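Local atomic coordinates of putative general stress protein 26 (Jannaschia sp., PDB entry 2QEA), a protein that is of unknown function but belongs to the pyridoxamine 5'-phosphate oxidase-like family, so it may be a flavin-binding oxidoreductase with a role in stress response. Residues A43-T48 against S87-A92. Sequence-based numbering, arbitrary orientation.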
ATOM      1  N   ALA A  43       8.282  16.385   4.656  1.00 47.44           N
ATOM      2  CA  ALA A  43       7.881  16.160   3.258  1.00 47.00           C
ATOM      3  C   ALA A  43       8.385  14.818   2.703  1.00 46.72           C
ATOM      4  O   ALA A  43       9.445  14.328   3.109  1.00 46.62           O
ATOM      5  CB  ALA A  43       8.386  17.302   2.391  1.00 46.25           C
ATOM      6  N   ILE A  44       7.605  14.245   1.778  1.00 46.13           N
ATOM      7  CA  ILE A  44       7.931  12.994   1.078  1.00 45.47           C
ATOM      8  C   ILE A  44       8.197  13.393  -0.377  1.00 45.32           C
ATOM      9  O   ILE A  44       7.326  13.986  -1.022  1.00 45.15           O
ATOM     10  CB  ILE A  44       6.790  11.954   1.151  1.00 45.29           C
ATOM     11  CG1 ILE A  44       6.389  11.678   2.611  1.00 45.61           C
ATOM     12  CG2 ILE A  44       7.222  10.656   0.465  1.00 42.64           C
ATOM     13  CD1 ILE A  44       5.233  10.693   2.771  1.00 45.06           C
ATOM     14  N   TRP A  45       9.384  13.049  -0.883  1.00 44.91           N
ATOM     15  CA  TRP A  45       9.839  13.451  -2.223  1.00 44.86           C
ATOM     16  C   TRP A  45       9.745  12.324  -3.256  1.00 44.93           C
ATOM     17  O   TRP A  45       9.991  11.160  -2.923  1.00 45.11           O
ATOM     18  CB  TRP A  45      11.279  13.962  -2.142  1.00 44.47           C
ATOM     19  CG  TRP A  45      11.460  15.066  -1.135  1.00 44.25           C
ATOM     20  CD1 TRP A  45      11.666  14.930   0.211  1.00 44.86           C
ATOM     21  CD2 TRP A  45      11.435  16.469  -1.394  1.00 43.70           C
ATOM     22  NE1 TRP A  45      11.786  16.164   0.803  1.00 45.14           N
ATOM     23  CE2 TRP A  45      11.646  17.129  -0.157  1.00 44.32           C
ATOM     24  CE3 TRP A  45      11.260  17.240  -2.553  1.00 43.27           C
ATOM     25  CZ2 TRP A  45      11.688  18.529  -0.046  1.00 44.35           C
ATOM     26  CZ3 TRP A  45      11.300  18.630  -2.446  1.00 44.12           C
ATOM     27  CH2 TRP A  45      11.513  19.262  -1.198  1.00 44.49           C
ATOM     28  N   PHE A  46       9.385  12.685  -4.495  1.00 44.61           N
ATOM     29  CA  PHE A  46       9.262  11.742  -5.623  1.00 44.52           C
ATOM     30  C   PHE A  46       9.890  12.320  -6.895  1.00 44.55           C
ATOM     31  O   PHE A  46       9.699  13.500  -7.191  1.00 44.52           O
ATOM     32  CB  PHE A  46       7.791  11.424  -5.926  1.00 44.57           C
ATOM     33  CG  PHE A  46       7.007  10.937  -4.742  1.00 45.08           C
ATOM     34  CD1 PHE A  46       6.941   9.574  -4.437  1.00 44.59           C
ATOM     35  CD2 PHE A  46       6.318  11.848  -3.930  1.00 45.34           C
ATOM     36  CE1 PHE A  46       6.203   9.119  -3.329  1.00 45.32           C
ATOM     37  CE2 PHE A  46       5.582  11.411  -2.826  1.00 45.75           C
ATOM     38  CZ  PHE A  46       5.522  10.046  -2.520  1.00 45.84           C
ATOM     39  N   ILE A  47      10.628  11.485  -7.631  1.00 45.02           N
ATOM     40  CA  ILE A  47      11.240  11.847  -8.915  1.00 45.42           C
ATOM     41  C   ILE A  47      10.376  11.175  -9.989  1.00 45.91           C
ATOM     42  O   ILE A  47      10.246   9.946  -9.991  1.00 45.76           O
ATOM     43  CB  ILE A  47      12.707  11.363  -9.019  1.00 45.22           C
ATOM     44  CG1 ILE A  47      13.564  12.001  -7.916  1.00 45.72           C
ATOM     45  CG2 ILE A  47      13.294  11.705 -10.388  1.00 44.30           C
ATOM     46  CD1 ILE A  47      15.015  11.550  -7.913  1.00 45.73           C
ATOM     47  N   THR A  48       9.785  11.979 -10.878  1.00 46.31           N
ATOM     48  CA  THR A  48       8.908  11.491 -11.957  1.00 46.60           C
ATOM     49  C   THR A  48       9.139  12.242 -13.280  1.00 46.44           C
ATOM     50  O   THR A  48       9.937  13.181 -13.340  1.00 46.45           O
ATOM     51  CB  THR A  48       7.421  11.592 -11.531  1.00 46.80           C
ATOM     52  OG1 THR A  48       6.580  10.975 -12.516  1.00 47.92           O
ATOM     53  CG2 THR A  48       7.001  13.050 -11.320  1.00 47.56           C
ATOM     54  N   SER A  87       8.512  21.005  -7.317  1.00 49.88           N
ATOM     55  CA  SER A  87       9.602  21.573  -6.523  1.00 49.56           C
ATOM     56  C   SER A  87      10.787  21.852  -7.442  1.00 50.17           C
ATOM     57  O   SER A  87      11.181  20.977  -8.219  1.00 50.57           O
ATOM     58  CB  SER A  87      10.022  20.635  -5.398  1.00 49.23           C
ATOM     59  OG  SER A  87      10.997  21.260  -4.581  1.00 47.38           O
ATOM     60  N   THR A  88      11.322  23.073  -7.356  1.00 50.73           N
ATOM     61  CA  THR A  88      12.517  23.497  -8.099  1.00 50.90           C
ATOM     62  C   THR A  88      13.715  23.602  -7.126  1.00 51.28           C
ATOM     63  O   THR A  88      14.627  24.405  -7.340  1.00 51.42           O
ATOM     64  CB  THR A  88      12.264  24.846  -8.820  1.00 50.96           C
ATOM     65  OG1 THR A  88      11.998  25.869  -7.851  1.00 50.71           O
ATOM     66  CG2 THR A  88      11.081  24.735  -9.779  1.00 49.69           C
ATOM     67  N   ASP A  89      13.712  22.764  -6.083  1.00 51.73           N
ATOM     68  CA  ASP A  89      14.736  22.752  -5.042  1.00 51.93           C
ATOM     69  C   ASP A  89      15.858  21.827  -5.521  1.00 51.93           C
ATOM     70  O   ASP A  89      15.718  20.599  -5.481  1.00 52.19           O
ATOM     71  CB  ASP A  89      14.115  22.274  -3.708  1.00 52.14           C
ATOM     72  CG  ASP A  89      15.076  22.351  -2.512  1.00 53.35           C
ATOM     73  OD1 ASP A  89      16.190  22.912  -2.618  1.00 56.95           O
ATOM     74  OD2 ASP A  89      14.691  21.845  -1.436  1.00 52.93           O
ATOM     75  N   ARG A  90      16.954  22.428  -5.996  1.00 52.00           N
ATOM     76  CA  ARG A  90      18.137  21.685  -6.470  1.00 51.74           C
ATOM     77  C   ARG A  90      18.853  20.895  -5.360  1.00 51.89           C
ATOM     78  O   ARG A  90      19.494  19.882  -5.650  1.00 51.52           O
ATOM     79  CB  ARG A  90      19.132  22.627  -7.159  1.00 51.50           C
ATOM     80  N   GLU A  91      18.736  21.358  -4.108  1.00 52.46           N
ATOM     81  CA  GLU A  91      19.330  20.686  -2.935  1.00 52.95           C
ATOM     82  C   GLU A  91      18.634  19.346  -2.684  1.00 52.34           C
ATOM     83  O   GLU A  91      19.301  18.332  -2.473  1.00 52.74           O
ATOM     84  CB  GLU A  91      19.224  21.549  -1.662  1.00 53.65           C
ATOM     85  CG  GLU A  91      19.898  22.940  -1.721  1.00 55.77           C
ATOM     86  CD  GLU A  91      21.413  22.900  -1.906  1.00 59.58           C
ATOM     87  OE1 GLU A  91      22.049  21.864  -1.605  1.00 63.75           O
ATOM     88  OE2 GLU A  91      21.976  23.929  -2.340  1.00 59.76           O
ATOM     89  N   ALA A  92      17.300  19.362  -2.705  1.00 51.85           N
ATOM     90  CA  ALA A  92      16.479  18.152  -2.529  1.00 51.48           C
ATOM     91  C   ALA A  92      16.636  17.175  -3.700  1.00 50.79           C
ATOM     92  O   ALA A  92      16.718  15.966  -3.482  1.00 50.31           O
ATOM     93  CB  ALA A  92      15.003  18.519  -2.340  1.00 51.74           C
TER
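W45 meets A92, S87 and D89 with the six-membered ring of its indole, and no hydrogen bond joins the two segments. CB leaves strand 44-49 toward residues 87-92. With CG anti to the carbonyl carbon (chi1 -54°), the ring extends across to the start of helix 90-95. The benzo half does the touching. W45 CE3 and CZ2 each lie 4.0 Å from A92 CB; W45 CZ3 and CH2 are nearer, both 3.7 Å from A92 CB. That methyl sits over one face, 13° off the normal at the centroid of the W45 six-membered ring, as a CH-pi contact. W45 CZ3 also faces S87 OG at 3.4 Å; this hydroxyl oxygen lies at the ring edge, near its plane. W45 CH2 comes within 4.1 Å of D89 OD2, which approaches obliquely.

D89 is the N-cap of the helix: its OD1 accepts a weak hydrogen bond from E91 N. S87 OG in turn accepts a weak hydrogen bond from D89 N. The indole packs on S87 and D89 of the lead-in and on A92 of the first helical turn. With an alanine here, the methyl of A92 would probably lose the ring face it lies over, and F96 its stacking partner.

F96 stacks on the W45 ring, and the W45 side chain also touches K118 of strand 114-129. Strand 114-129 pairs antiparallel with both 44-49 and 76-87. W45, on strand 44-49, spans from this sheet to helix 90-95, which follows strand 76-87.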